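Local coordinates for protein glycoside Hydrolase (Bacteroides plebeius, PDB 5T3B) that belongs to glycoside hydrolase family 50 and probably cleaves glycosidic bonds in agarose-like polysaccharides for a bacterium of the human gut, at residues E31-P34 and Q39-P42; P341-Y346 and S367-Y372; Y346-A351 and K377-G382; H421-L426 and S466-N471. One frame throughout, in Å; residues are numbered along the deposited sequence. Where two conformers were deposited one is given.

Along the chain contact 1 comes first, closing the N-terminal hairpin before the others begin. Contacts 2 and 3 follow with their segments alternating; they share Tyr-346, both join helix 345-354 to helix 370-379, and lie about 11 Å apart between centres. Contact 4 comes last, where helix 412-427 meets helix 459-469. Its centre is about 16 Å from that of contact 1 and about 20 Å from that of contact 2, and all three touch around Tyr-33, Ser-367 and His-421. Thus the N-terminal hairpin packs on the loop before helix 370-379 and on helix 412-427, parts that, with parallel strands 358-361, 385-394 and 432-437, are consistent with the (beta/alpha)8 barrel of family 50 enzymes.

Contact 1: E31-P34 and Q39-P42; sequences ETYP and QYQP. With EDO (1,2-ethanediol), chain P.
Glu-31 and Tyr-40 make the antiparallel hydrogen-bonded pair of a short beta hairpin, gripping each other through both backbone groups: Glu-31 N donates to Tyr-40 O at 2.9 Å, and Tyr-40 N returns a bond to Glu-31 O at 2.8 Å. The same Glu-31 O also receives a CA-H...O contact from Gln-39 CA at 3.1 Å. Next to this pair, Thr-32 and Gln-39 form the non-hydrogen-bonded pair, and their side chains part from each other.

The side chains of Glu-31 and Tyr-40 run alongside each other on one face of the hairpin, with Glu-31 CG against Tyr-40 CE1 at 3.8 Å. A water joins their ends, donating to Glu-31 OE2 and hydrogen-bonded to Tyr-40 OH. The other carboxylate oxygen, Glu-31 OE1, rests 3.5 Å from Pro-42 CG and is drawn into a salt bridge with Lys-59, which helps fix the rotation of the group.

Tyr-33 has turned out of the strand. With CG anti to the backbone N (chi1 -176°), its ring presents CD1 over the face of Tyr-40, toward the rim, 3.7 Å from Tyr-40 CE1. This is a T-shaped stack with planes 72° apart. An ethanediol, probably from the crystallisation liquor, donates from its O2 to Tyr-40 OH at 2.8 Å.

Outside the hairpin, Arg-61 makes a cation-pi contact with Tyr-33. Gln-39 and Gln-41 carry backbone bonds to Val-67 and Tyr-65, and strand 39-48 pairs onward with strands 56-60 and 407-409, leaving strand 31-32 beside its N-terminal end.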
loop_
_atom_site.group_PDB
_atom_site.type_symbol
_atom_site.label_atom_id
_atom_site.label_comp_id
_atom_site.label_asym_id
_atom_site.label_seq_id
_atom_site.Cartn_x
_atom_site.Cartn_y
_atom_site.Cartn_z
ATOM N N GLU A 31 9.456 2.701 28.800
ATOM C CA GLU A 31 8.099 2.253 29.029
ATOM C C GLU A 31 7.736 1.185 27.965
ATOM O O GLU A 31 8.411 1.069 26.956
ATOM C CB GLU A 31 7.115 3.392 29.056
ATOM C CG GLU A 31 6.980 4.122 27.767
ATOM C CD GLU A 31 6.009 5.320 27.828
ATOM O OE1 GLU A 31 6.353 6.406 28.325
ATOM O OE2 GLU A 31 4.852 5.170 27.459
ATOM N N THR A 32 6.689 0.430 28.214
ATOM C CA THR A 32 6.257 -0.606 27.306
ATOM C C THR A 32 5.437 0.039 26.164
ATOM O O THR A 32 4.528 0.808 26.391
ATOM C CB THR A 32 5.396 -1.655 28.028
ATOM O OG1 THR A 32 6.213 -2.176 29.077
ATOM C CG2 THR A 32 5.026 -2.727 27.059
ATOM N N TYR A 33 5.836 -0.272 24.933
ATOM C CA TYR A 33 5.080 0.286 23.785
ATOM C C TYR A 33 3.663 -0.351 23.800
ATOM O O TYR A 33 3.523 -1.554 24.058
ATOM C CB TYR A 33 5.870 0.008 22.529
ATOM C CG TYR A 33 5.219 0.636 21.306
ATOM C CD1 TYR A 33 5.468 1.957 20.967
ATOM C CD2 TYR A 33 4.377 -0.091 20.474
ATOM C CE1 TYR A 33 4.897 2.524 19.841
ATOM C CE2 TYR A 33 3.793 0.483 19.354
ATOM C CZ TYR A 33 4.059 1.793 19.041
ATOM O OH TYR A 33 3.518 2.395 17.888
ATOM N N PRO A 34 2.615 0.436 23.482
ATOM C CA PRO A 34 1.244 -0.140 23.571
ATOM C C PRO A 34 1.089 -1.402 22.699
ATOM O O PRO A 34 1.532 -1.446 21.544
ATOM C CB PRO A 34 0.358 0.986 23.072
ATOM C CG PRO A 34 1.107 2.207 23.409
ATOM C CD PRO A 34 2.539 1.857 23.161
ATOM N N GLN A 39 9.915 -2.665 25.308
ATOM C CA GLN A 39 10.053 -1.367 25.836
ATOM C C GLN A 39 10.779 -0.404 24.904
ATOM O O GLN A 39 11.501 -0.833 23.999
ATOM C CB GLN A 39 10.722 -1.380 27.203
ATOM C CG GLN A 39 10.048 -2.134 28.316
ATOM C CD GLN A 39 10.901 -1.855 29.609
ATOM O OE1 GLN A 39 12.089 -2.131 29.643
ATOM N NE2 GLN A 39 10.324 -1.164 30.538
ATOM N N TYR A 40 10.560 0.891 25.142
ATOM C CA TYR A 40 11.271 1.932 24.395
ATOM C C TYR A 40 11.421 3.130 25.255
ATOM O O TYR A 40 10.660 3.288 26.220
ATOM C CB TYR A 40 10.547 2.259 23.081
ATOM C CG TYR A 40 9.313 3.116 23.177
ATOM C CD1 TYR A 40 8.163 2.668 23.890
ATOM C CD2 TYR A 40 9.267 4.369 22.578
ATOM C CE1 TYR A 40 7.012 3.460 23.980
ATOM C CE2 TYR A 40 8.115 5.150 22.660
ATOM C CZ TYR A 40 7.013 4.710 23.367
ATOM O OH TYR A 40 5.883 5.517 23.419
ATOM N N GLN A 41 12.372 3.987 24.885
ATOM C CA GLN A 41 12.472 5.296 25.523
ATOM C C GLN A 41 11.880 6.357 24.605
ATOM O O GLN A 41 12.391 6.580 23.524
ATOM C CB GLN A 41 13.899 5.606 25.838
ATOM C CG GLN A 41 14.508 4.674 26.825
ATOM C CD GLN A 41 15.869 5.159 27.191
ATOM O OE1 GLN A 41 16.817 4.743 26.578
ATOM N NE2 GLN A 41 15.955 6.162 28.118
ATOM N N PRO A 42 10.760 6.959 25.005
ATOM C CA PRO A 42 10.026 7.804 24.071
ATOM C C PRO A 42 10.663 9.165 23.852
ATOM O O PRO A 42 11.320 9.743 24.749
ATOM C CB PRO A 42 8.658 7.949 24.693
ATOM C CG PRO A 42 8.851 7.643 26.155
ATOM C CD PRO A 42 10.023 6.773 26.265
HETATM C C1 EDO P . 2.193 5.037 21.321
HETATM O O1 EDO P . 1.556 4.458 20.163
HETATM C C2 EDO P . 3.109 6.144 20.868
HETATM O O2 EDO P . 4.574 5.928 20.957
HETATM O O HOH W 1 3.983 4.654 24.920
#

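Contact 2: P341-Y346 and S367-Y372; sequences PKYNSY and SPEKGY. With EDO (1,2-ethanediol), chain L; EDO (1,2-ethanediol), chain H; EDO (1,2-ethanediol), chain P.
Tyr-343 and Tyr-372 bring the two backbones to a CA-CA distance of 7.4 Å, where the 3-10 turn 341-343 faces the first turn of helix 370-379. A T-shaped aromatic pair joins the chain at two helix N-termini, with Asn-344 at the N-cap of helix 345-354 and Glu-369 at that of helix 370-379.

Tyr-343 comes edge-on over Tyr-372. Its CD1 stands above the middle of the Tyr-372 ring, and Tyr-343 CE1 reaches Tyr-372 CD2 at 3.6 Å. The planes are 56° apart and the side chains cross at roughly a right angle. Farther along the same edge, Tyr-343 OH donates to Glu-369 OE1 at 2.6 Å, using the syn lone pair of the carboxylate oxygen. That oxygen lies in the plane of the Tyr-343 ring, while the carboxylate itself stands almost perpendicular to it, at 87°. Glu-369 spans the gap because its chain is extended beyond CG. Tyr-362 OH also bonds to OE1, and two hydroxyls on one oxygen would be expected to steady its negative charge. A phenylalanine in place of Tyr-343 would probably keep the stack but leave Glu-369 OE1 without one of these two hydroxyl mates, and its carboxylate more able to turn.

The contact lies at the surface, and ethanediol molecules, probably from the crystallisation liquor, are bound at both helix starts: one accepts from Lys-370 N, another from Ser-345 N. Within the cap of helix 345-354, Asn-344 OD1 accepts from Tyr-346 N at 2.9 Å, Tyr-346 N lying 33° out of the carbonyl plane.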
loop_
_atom_site.group_PDB
_atom_site.type_symbol
_atom_site.label_atom_id
_atom_site.label_comp_id
_atom_site.label_asym_id
_atom_site.label_seq_id
_atom_site.Cartn_x
_atom_site.Cartn_y
_atom_site.Cartn_z
ATOM N N PRO A 341 -13.483 2.085 4.816
ATOM C CA PRO A 341 -13.530 0.679 4.351
ATOM C C PRO A 341 -12.487 -0.228 4.961
ATOM O O PRO A 341 -12.765 -1.399 5.204
ATOM C CB PRO A 341 -13.355 0.818 2.856
ATOM C CG PRO A 341 -14.055 2.107 2.538
ATOM C CD PRO A 341 -13.686 3.002 3.687
ATOM N N LYS A 342 -11.275 0.278 5.219
ATOM C CA LYS A 342 -10.243 -0.563 5.802
ATOM C C LYS A 342 -10.576 -1.107 7.203
ATOM O O LYS A 342 -9.971 -2.047 7.662
ATOM C CB LYS A 342 -8.889 0.115 5.802
ATOM C CG LYS A 342 -8.781 1.252 6.786
ATOM C CD LYS A 342 -7.391 1.901 6.852
ATOM C CE LYS A 342 -7.272 3.022 7.875
ATOM N NZ LYS A 342 -8.056 4.194 7.477
ATOM N N TYR A 343 -11.537 -0.458 7.875
ATOM C CA TYR A 343 -11.945 -0.889 9.176
ATOM C C TYR A 343 -13.156 -1.788 9.154
ATOM O O TYR A 343 -13.591 -2.296 10.179
ATOM C CB TYR A 343 -12.247 0.339 10.090
ATOM C CG TYR A 343 -11.032 1.193 10.424
ATOM C CD1 TYR A 343 -9.981 0.684 11.164
ATOM C CD2 TYR A 343 -10.979 2.524 10.065
ATOM C CE1 TYR A 343 -8.882 1.480 11.497
ATOM C CE2 TYR A 343 -9.924 3.340 10.422
ATOM C CZ TYR A 343 -8.868 2.827 11.129
ATOM O OH TYR A 343 -7.802 3.653 11.483
ATOM N N ASN A 344 -13.728 -2.003 7.982
ATOM C CA ASN A 344 -14.945 -2.830 7.872
ATOM C C ASN A 344 -14.576 -4.276 7.787
ATOM O O ASN A 344 -14.057 -4.716 6.765
ATOM C CB ASN A 344 -15.727 -2.355 6.639
ATOM C CG ASN A 344 -17.007 -3.113 6.390
ATOM O OD1 ASN A 344 -17.236 -4.159 6.953
ATOM N ND2 ASN A 344 -17.836 -2.605 5.505
ATOM N N SER A 345 -14.875 -5.047 8.838
ATOM C CA SER A 345 -14.499 -6.425 8.902
ATOM C C SER A 345 -15.065 -7.235 7.755
ATOM O O SER A 345 -14.473 -8.220 7.377
ATOM C CB SER A 345 -14.905 -7.059 10.223
ATOM O OG SER A 345 -16.292 -6.985 10.432
ATOM N N TYR A 346 -16.257 -6.854 7.244
ATOM C CA TYR A 346 -16.816 -7.608 6.142
ATOM C C TYR A 346 -16.013 -7.462 4.857
ATOM O O TYR A 346 -15.929 -8.377 4.039
ATOM C CB TYR A 346 -18.271 -7.244 5.856
ATOM C CG TYR A 346 -19.218 -7.585 6.982
ATOM C CD1 TYR A 346 -19.785 -8.851 7.053
ATOM C CD2 TYR A 346 -19.584 -6.659 7.920
ATOM C CE1 TYR A 346 -20.683 -9.159 8.054
ATOM C CE2 TYR A 346 -20.503 -6.944 8.910
ATOM C CZ TYR A 346 -21.026 -8.203 8.988
ATOM O OH TYR A 346 -21.908 -8.488 9.975
ATOM N N SER A 367 0.199 6.249 14.955
ATOM C CA SER A 367 0.724 4.915 15.197
ATOM C C SER A 367 -0.163 3.879 14.495
ATOM O O SER A 367 -1.399 3.939 14.582
ATOM C CB SER A 367 0.729 4.625 16.680
ATOM O OG SER A 367 1.410 5.602 17.418
ATOM N N PRO A 368 0.447 2.878 13.840
ATOM C CA PRO A 368 -0.349 1.731 13.414
ATOM C C PRO A 368 -1.135 1.131 14.569
ATOM O O PRO A 368 -0.608 1.078 15.676
ATOM C CB PRO A 368 0.719 0.786 12.895
ATOM C CG PRO A 368 1.817 1.649 12.505
ATOM C CD PRO A 368 1.858 2.708 13.511
ATOM N N GLU A 369 -2.389 0.753 14.330
ATOM C CA GLU A 369 -3.260 0.351 15.429
ATOM C C GLU A 369 -3.203 -1.168 15.562
ATOM O O GLU A 369 -3.805 -1.870 14.773
ATOM C CB GLU A 369 -4.667 0.822 15.105
ATOM C CG GLU A 369 -4.799 2.333 15.026
ATOM C CD GLU A 369 -5.983 2.765 14.221
ATOM O OE1 GLU A 369 -5.957 2.588 12.965
ATOM O OE2 GLU A 369 -6.945 3.236 14.841
ATOM N N LYS A 370 -2.460 -1.646 16.553
ATOM C CA LYS A 370 -2.221 -3.075 16.628
ATOM C C LYS A 370 -3.506 -3.872 16.851
ATOM O O LYS A 370 -3.622 -4.971 16.327
ATOM C CB LYS A 370 -1.154 -3.343 17.724
ATOM C CG LYS A 370 -0.721 -4.775 17.874
ATOM C CD LYS A 370 -0.114 -5.313 16.599
ATOM C CE LYS A 370 0.781 -6.534 16.838
ATOM N NZ LYS A 370 0.086 -7.635 17.527
ATOM N N GLY A 371 -4.465 -3.338 17.577
ATOM C CA GLY A 371 -5.731 -4.041 17.715
ATOM C C GLY A 371 -6.448 -4.238 16.390
ATOM O O GLY A 371 -6.966 -5.309 16.109
ATOM N N TYR A 372 -6.471 -3.202 15.565
ATOM C CA TYR A 372 -7.063 -3.341 14.232
ATOM C C TYR A 372 -6.224 -4.287 13.341
ATOM O O TYR A 372 -6.791 -5.082 12.595
ATOM C CB TYR A 372 -7.316 -1.998 13.536
ATOM C CG TYR A 372 -8.460 -1.258 14.102
ATOM C CD1 TYR A 372 -9.754 -1.734 13.994
ATOM C CD2 TYR A 372 -8.274 -0.046 14.745
ATOM C CE1 TYR A 372 -10.820 -1.008 14.509
ATOM C CE2 TYR A 372 -9.366 0.631 15.314
ATOM C CZ TYR A 372 -10.619 0.117 15.179
ATOM O OH TYR A 372 -11.739 0.797 15.692
HETATM C C1 EDO L . -18.421 -4.548 10.623
HETATM O O1 EDO L . -18.338 -5.392 11.767
HETATM C C2 EDO L . -17.640 -3.340 11.030
HETATM O O2 EDO L . -16.255 -3.615 11.030
HETATM C C1 EDO H . -0.097 1.706 18.914
HETATM O O1 EDO H . -0.856 2.306 19.935
HETATM C C2 EDO H . -0.102 0.194 19.005
HETATM O O2 EDO H . -1.502 -0.238 18.894
HETATM C C1 EDO P . 2.193 5.037 21.321
HETATM O O1 EDO P . 1.556 4.458 20.163
HETATM C C2 EDO P . 3.109 6.144 20.868
HETATM O O2 EDO P . 4.574 5.928 20.957
#

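Contact 3: Y346-A351 and K377-G382; sequences YIIKAA and KNQAGG
Ile-348 and Gln-379 lean on each other at a slant where helix 345-354 passes the C-terminal end of helix 370-379. The amide oxygen of Gln-379, rather than its nitrogen, does the touching: Gln-379 OE1 rests against the branch point of the isoleucine, 3.6 Å from Ile-348 CB, with the glutamine chain extended beyond CG. Lower down, Gln-379 CB packs on Ile-348 CG2 at 3.8 Å. That methyl, which lies anti to the backbone N, also reaches Ala-380, whose CB is 4.1 Å from Ile-348 CG2. The other branch of the isoleucine, ending in CD1, leads away from helix 370-379 toward the carbonyl of Lys-342.

Lys-349 takes part mostly through its backbone. Lys-349 CA points a hydrogen at Gln-379 O over 3.3 Å, with 152° at the hydrogen, while its side chain passes Gln-379 O with CB and CG before its end leads away. A water completes this spot, donating to Lys-349 O at 2.8 Å and to Gln-379 O at 2.9 Å.

Helix 370-379 closes just here in a Schellman motif: Gly-382 N bonds back to Lys-377 O and Gly-381 N to Asn-378 O, with Gly-381 at positive phi (67°). Ala-351 of helix 345-354 and Ala-380, just past the end of helix 370-379, both touch Ile-358 of strand 358-361.

The chemistry is therefore mixed: a small, largely apolar patch lies between the helices, and the polar links are a CA-H...O contact, which is direct, and one bridging water. Gln-379 O, near the end of its helix, takes hydrogens from both.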
loop_
_atom_site.group_PDB
_atom_site.type_symbol
_atom_site.label_atom_id
_atom_site.label_comp_id
_atom_site.label_asym_id
_atom_site.label_seq_id
_atom_site.Cartn_x
_atom_site.Cartn_y
_atom_site.Cartn_z
ATOM N N TYR A 346 -16.257 -6.854 7.244
ATOM C CA TYR A 346 -16.816 -7.608 6.142
ATOM C C TYR A 346 -16.013 -7.462 4.857
ATOM O O TYR A 346 -15.929 -8.377 4.039
ATOM C CB TYR A 346 -18.271 -7.244 5.856
ATOM C CG TYR A 346 -19.218 -7.585 6.982
ATOM C CD1 TYR A 346 -19.785 -8.851 7.053
ATOM C CD2 TYR A 346 -19.584 -6.659 7.920
ATOM C CE1 TYR A 346 -20.683 -9.159 8.054
ATOM C CE2 TYR A 346 -20.503 -6.944 8.910
ATOM C CZ TYR A 346 -21.026 -8.203 8.988
ATOM O OH TYR A 346 -21.908 -8.488 9.975
ATOM N N ILE A 347 -15.454 -6.267 4.649
ATOM C CA ILE A 347 -14.623 -6.017 3.462
ATOM C C ILE A 347 -13.280 -6.750 3.622
ATOM O O ILE A 347 -12.789 -7.370 2.690
ATOM C CB ILE A 347 -14.422 -4.530 3.246
ATOM C CG1 ILE A 347 -15.734 -3.874 2.842
ATOM C CG2 ILE A 347 -13.352 -4.245 2.194
ATOM C CD1 ILE A 347 -15.674 -2.404 2.692
ATOM N N ILE A 348 -12.706 -6.662 4.811
ATOM C CA ILE A 348 -11.452 -7.376 5.078
ATOM C C ILE A 348 -11.650 -8.888 4.894
ATOM O O ILE A 348 -10.764 -9.553 4.361
ATOM C CB ILE A 348 -10.854 -7.037 6.432
ATOM C CG1 ILE A 348 -10.563 -5.530 6.545
ATOM C CG2 ILE A 348 -9.566 -7.794 6.713
ATOM C CD1 ILE A 348 -9.473 -4.969 5.642
ATOM N N LYS A 349 -12.797 -9.439 5.348
ATOM C CA LYS A 349 -13.085 -10.840 5.124
ATOM C C LYS A 349 -13.100 -11.180 3.658
ATOM O O LYS A 349 -12.481 -12.179 3.206
ATOM C CB LYS A 349 -14.380 -11.225 5.783
ATOM C CG LYS A 349 -14.671 -12.709 5.599
ATOM C CD LYS A 349 -15.871 -13.087 6.473
ATOM C CE LYS A 349 -16.137 -14.587 6.347
ATOM N NZ LYS A 349 -17.352 -14.797 5.541
ATOM N N ALA A 350 -13.806 -10.364 2.873
ATOM C CA ALA A 350 -13.816 -10.595 1.430
ATOM C C ALA A 350 -12.421 -10.534 0.800
ATOM O O ALA A 350 -12.025 -11.361 -0.006
ATOM C CB ALA A 350 -14.764 -9.612 0.778
ATOM N N ALA A 351 -11.680 -9.491 1.150
ATOM C CA ALA A 351 -10.347 -9.314 0.603
ATOM C C ALA A 351 -9.455 -10.477 0.989
ATOM O O ALA A 351 -8.675 -10.919 0.152
ATOM C CB ALA A 351 -9.759 -8.029 1.096
ATOM N N LYS A 377 -5.820 -9.742 10.799
ATOM C CA LYS A 377 -5.304 -11.077 10.702
ATOM C C LYS A 377 -6.410 -12.119 10.784
ATOM O O LYS A 377 -6.467 -13.061 9.986
ATOM C CB LYS A 377 -4.259 -11.311 11.771
ATOM C CG LYS A 377 -3.532 -12.636 11.638
ATOM C CD LYS A 377 -2.708 -12.962 12.869
ATOM C CE LYS A 377 -1.558 -11.980 13.077
ATOM N NZ LYS A 377 -0.752 -12.358 14.296
ATOM N N ASN A 378 -7.290 -11.950 11.764
ATOM C CA ASN A 378 -8.380 -12.908 11.962
ATOM C C ASN A 378 -9.402 -12.803 10.860
ATOM O O ASN A 378 -9.851 -13.782 10.274
ATOM C CB ASN A 378 -9.040 -12.655 13.299
ATOM C CG ASN A 378 -8.085 -12.801 14.441
ATOM O OD1 ASN A 378 -7.184 -13.593 14.382
ATOM N ND2 ASN A 378 -8.287 -12.042 15.478
ATOM N N GLN A 379 -9.801 -11.586 10.557
ATOM C CA GLN A 379 -10.821 -11.350 9.560
ATOM C C GLN A 379 -10.477 -11.907 8.184
ATOM O O GLN A 379 -11.303 -12.456 7.454
ATOM C CB GLN A 379 -11.195 -9.890 9.473
ATOM C CG GLN A 379 -11.818 -9.357 10.751
ATOM C CD GLN A 379 -11.633 -7.865 10.920
ATOM O OE1 GLN A 379 -11.375 -7.130 9.960
ATOM N NE2 GLN A 379 -11.789 -7.414 12.120
ATOM N N ALA A 380 -9.202 -11.699 7.819
ATOM C CA ALA A 380 -8.707 -12.087 6.520
ATOM C C ALA A 380 -8.336 -13.573 6.450
ATOM O O ALA A 380 -7.803 -14.010 5.429
ATOM C CB ALA A 380 -7.484 -11.289 6.184
ATOM N N GLY A 381 -8.587 -14.362 7.518
ATOM C CA GLY A 381 -8.248 -15.738 7.438
ATOM C C GLY A 381 -6.768 -16.002 7.360
ATOM O O GLY A 381 -6.347 -17.011 6.801
ATOM N N GLY A 382 -5.993 -15.035 7.845
ATOM C CA GLY A 382 -4.545 -15.124 7.810
ATOM C C GLY A 382 -3.861 -14.545 6.549
ATOM O O GLY A 382 -2.630 -14.525 6.453
HETATM O O HOH W 2 -11.277 -13.937 4.953
#

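Contact 4: H421-L426 and S466-N471; sequences HFTLGL and SDINWN
Ile-468 meets Thr-423 and Leu-424 where helix 459-469 packs against helix 412-427, the nearest CA atoms being those of Thr-423 and Ile-468 at 7.7 Å. Along the second segment, Ser-466 comes first, its OG bonded back to Thr-462 O. Asp-467 touches Gln-420 of helix 412-427; its OD2 forms a salt bridge with Lys-463 and its OD1 a hydrogen bond with Gln-71.

Ile-468 then points toward the neighbouring helix. Ile-468 CG2 lies 3.4 Å from Thr-423 OG1, and CG1 follows at 3.7 Å from the same oxygen. At the far end Ile-468 CD1 sits 3.9 Å from Leu-424 CG. Thr-423 turns its hydroxyl between N and carbonyl carbon (chi1 60°), which lets OG1 bond to Tyr-419 O one turn back while the same oxygen packs on Ile-468 CG2. Cut back to alanine, Ile-468 would lose CG1, CG2 and CD1, which is likely to open a gap beside Thr-423 OG1 and take an apolar neighbour from Leu-424.

Asn-469 comes next and reaches Tyr-419 OH through OD1, while Trp-435 of strand 432-437 touches Thr-423, Ile-468 and Asn-469.

One isoleucine thus makes the direct contact in buried packing, and the threonine hydroxyl it covers is hydrogen-bonded to Tyr-419 O of its own helix.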
loop_
_atom_site.group_PDB
_atom_site.type_symbol
_atom_site.label_atom_id
_atom_site.label_comp_id
_atom_site.label_asym_id
_atom_site.label_seq_id
_atom_site.Cartn_x
_atom_site.Cartn_y
_atom_site.Cartn_z
ATOM N N HIS A 421 8.918 5.416 13.433
ATOM C CA HIS A 421 7.826 5.078 14.345
ATOM C C HIS A 421 6.767 4.217 13.624
ATOM O O HIS A 421 6.301 3.202 14.129
ATOM C CB HIS A 421 7.212 6.378 14.853
ATOM C CG HIS A 421 6.045 6.218 15.739
ATOM N ND1 HIS A 421 6.161 5.998 17.067
ATOM C CD2 HIS A 421 4.740 6.174 15.459
ATOM C CE1 HIS A 421 4.971 5.873 17.582
ATOM N NE2 HIS A 421 4.084 5.946 16.628
ATOM N N PHE A 422 6.370 4.670 12.439
ATOM C CA PHE A 422 5.269 3.982 11.756
ATOM C C PHE A 422 5.739 2.595 11.316
ATOM O O PHE A 422 4.999 1.592 11.520
ATOM C CB PHE A 422 4.757 4.825 10.562
ATOM C CG PHE A 422 3.341 4.533 10.186
ATOM C CD1 PHE A 422 2.316 5.097 10.911
ATOM C CD2 PHE A 422 3.028 3.680 9.164
ATOM C CE1 PHE A 422 0.992 4.809 10.657
ATOM C CE2 PHE A 422 1.689 3.392 8.893
ATOM C CZ PHE A 422 0.692 3.958 9.615
ATOM N N THR A 423 6.922 2.496 10.736
ATOM C CA THR A 423 7.404 1.225 10.258
ATOM C C THR A 423 7.681 0.247 11.394
ATOM O O THR A 423 7.417 -0.946 11.225
ATOM C CB THR A 423 8.615 1.396 9.354
ATOM O OG1 THR A 423 9.705 2.023 10.038
ATOM C CG2 THR A 423 8.231 2.129 8.070
ATOM N N LEU A 424 8.195 0.705 12.530
ATOM C CA LEU A 424 8.355 -0.219 13.661
ATOM C C LEU A 424 7.021 -0.796 14.071
ATOM O O LEU A 424 6.939 -1.982 14.418
ATOM C CB LEU A 424 9.074 0.449 14.820
ATOM C CG LEU A 424 10.547 0.729 14.638
ATOM C CD1 LEU A 424 11.083 1.702 15.652
ATOM C CD2 LEU A 424 11.352 -0.558 14.656
ATOM N N GLY A 425 5.990 0.032 14.070
ATOM C CA GLY A 425 4.674 -0.452 14.360
ATOM C C GLY A 425 4.197 -1.532 13.429
ATOM O O GLY A 425 3.562 -2.495 13.836
ATOM N N LEU A 426 4.496 -1.349 12.129
ATOM C CA LEU A 426 4.125 -2.334 11.095
ATOM C C LEU A 426 4.967 -3.608 11.247
ATOM O O LEU A 426 4.450 -4.705 11.003
ATOM C CB LEU A 426 4.294 -1.755 9.732
ATOM C CG LEU A 426 3.428 -0.607 9.356
ATOM C CD1 LEU A 426 3.698 -0.087 7.967
ATOM C CD2 LEU A 426 1.936 -0.936 9.553
ATOM N N SER A 466 16.923 4.373 5.854
ATOM C CA SER A 466 17.948 3.332 5.628
ATOM C C SER A 466 18.102 2.510 6.893
ATOM O O SER A 466 18.224 1.274 6.847
ATOM C CB SER A 466 19.298 3.983 5.277
ATOM O OG SER A 466 19.267 4.672 4.048
ATOM N N ASP A 467 18.173 3.181 8.065
ATOM C CA ASP A 467 18.435 2.477 9.294
ATOM C C ASP A 467 17.353 1.408 9.567
ATOM O O ASP A 467 17.647 0.298 10.009
ATOM C CB ASP A 467 18.547 3.450 10.472
ATOM C CG ASP A 467 19.810 4.292 10.398
ATOM O OD1 ASP A 467 20.842 3.860 9.791
ATOM O OD2 ASP A 467 19.732 5.371 11.027
ATOM N N ILE A 468 16.087 1.751 9.262
ATOM C CA ILE A 468 15.024 0.740 9.325
ATOM C C ILE A 468 15.147 -0.311 8.215
ATOM O O ILE A 468 15.150 -1.519 8.450
ATOM C CB ILE A 468 13.621 1.388 9.289
ATOM C CG1 ILE A 468 13.380 2.246 10.516
ATOM C CG2 ILE A 468 12.515 0.357 9.004
ATOM C CD1 ILE A 468 13.018 1.430 11.730
ATOM N N ASN A 469 15.205 0.188 6.996
ATOM C CA ASN A 469 15.046 -0.679 5.833
ATOM C C ASN A 469 16.140 -1.717 5.750
ATOM O O ASN A 469 15.910 -2.860 5.357
ATOM C CB ASN A 469 15.038 0.126 4.551
ATOM C CG ASN A 469 13.807 0.967 4.411
ATOM O OD1 ASN A 469 12.833 0.872 5.127
ATOM N ND2 ASN A 469 13.858 1.820 3.379
ATOM N N TRP A 470 17.358 -1.321 6.144
ATOM C CA TRP A 470 18.470 -2.285 6.136
ATOM C C TRP A 470 18.293 -3.400 7.173
ATOM O O TRP A 470 18.903 -4.448 7.070
ATOM C CB TRP A 470 19.763 -1.589 6.515
ATOM C CG TRP A 470 20.295 -0.582 5.559
ATOM C CD1 TRP A 470 19.983 -0.403 4.239
ATOM C CD2 TRP A 470 21.295 0.403 5.864
ATOM N NE1 TRP A 470 20.745 0.597 3.713
ATOM C CE2 TRP A 470 21.549 1.129 4.686
ATOM C CE3 TRP A 470 21.979 0.751 7.047
ATOM C CZ2 TRP A 470 22.477 2.202 4.660
ATOM C CZ3 TRP A 470 22.858 1.811 7.016
ATOM C CH2 TRP A 470 23.098 2.519 5.862
ATOM N N ASN A 471 17.514 -3.113 8.202
ATOM C CA ASN A 471 17.417 -3.927 9.414
ATOM C C ASN A 471 16.080 -4.666 9.580
ATOM O O ASN A 471 15.874 -5.309 10.610
ATOM C CB ASN A 471 17.740 -3.067 10.660
ATOM C CG ASN A 471 19.184 -2.730 10.696
ATOM O OD1 ASN A 471 19.645 -1.605 10.342
ATOM N ND2 ASN A 471 19.950 -3.717 10.958
#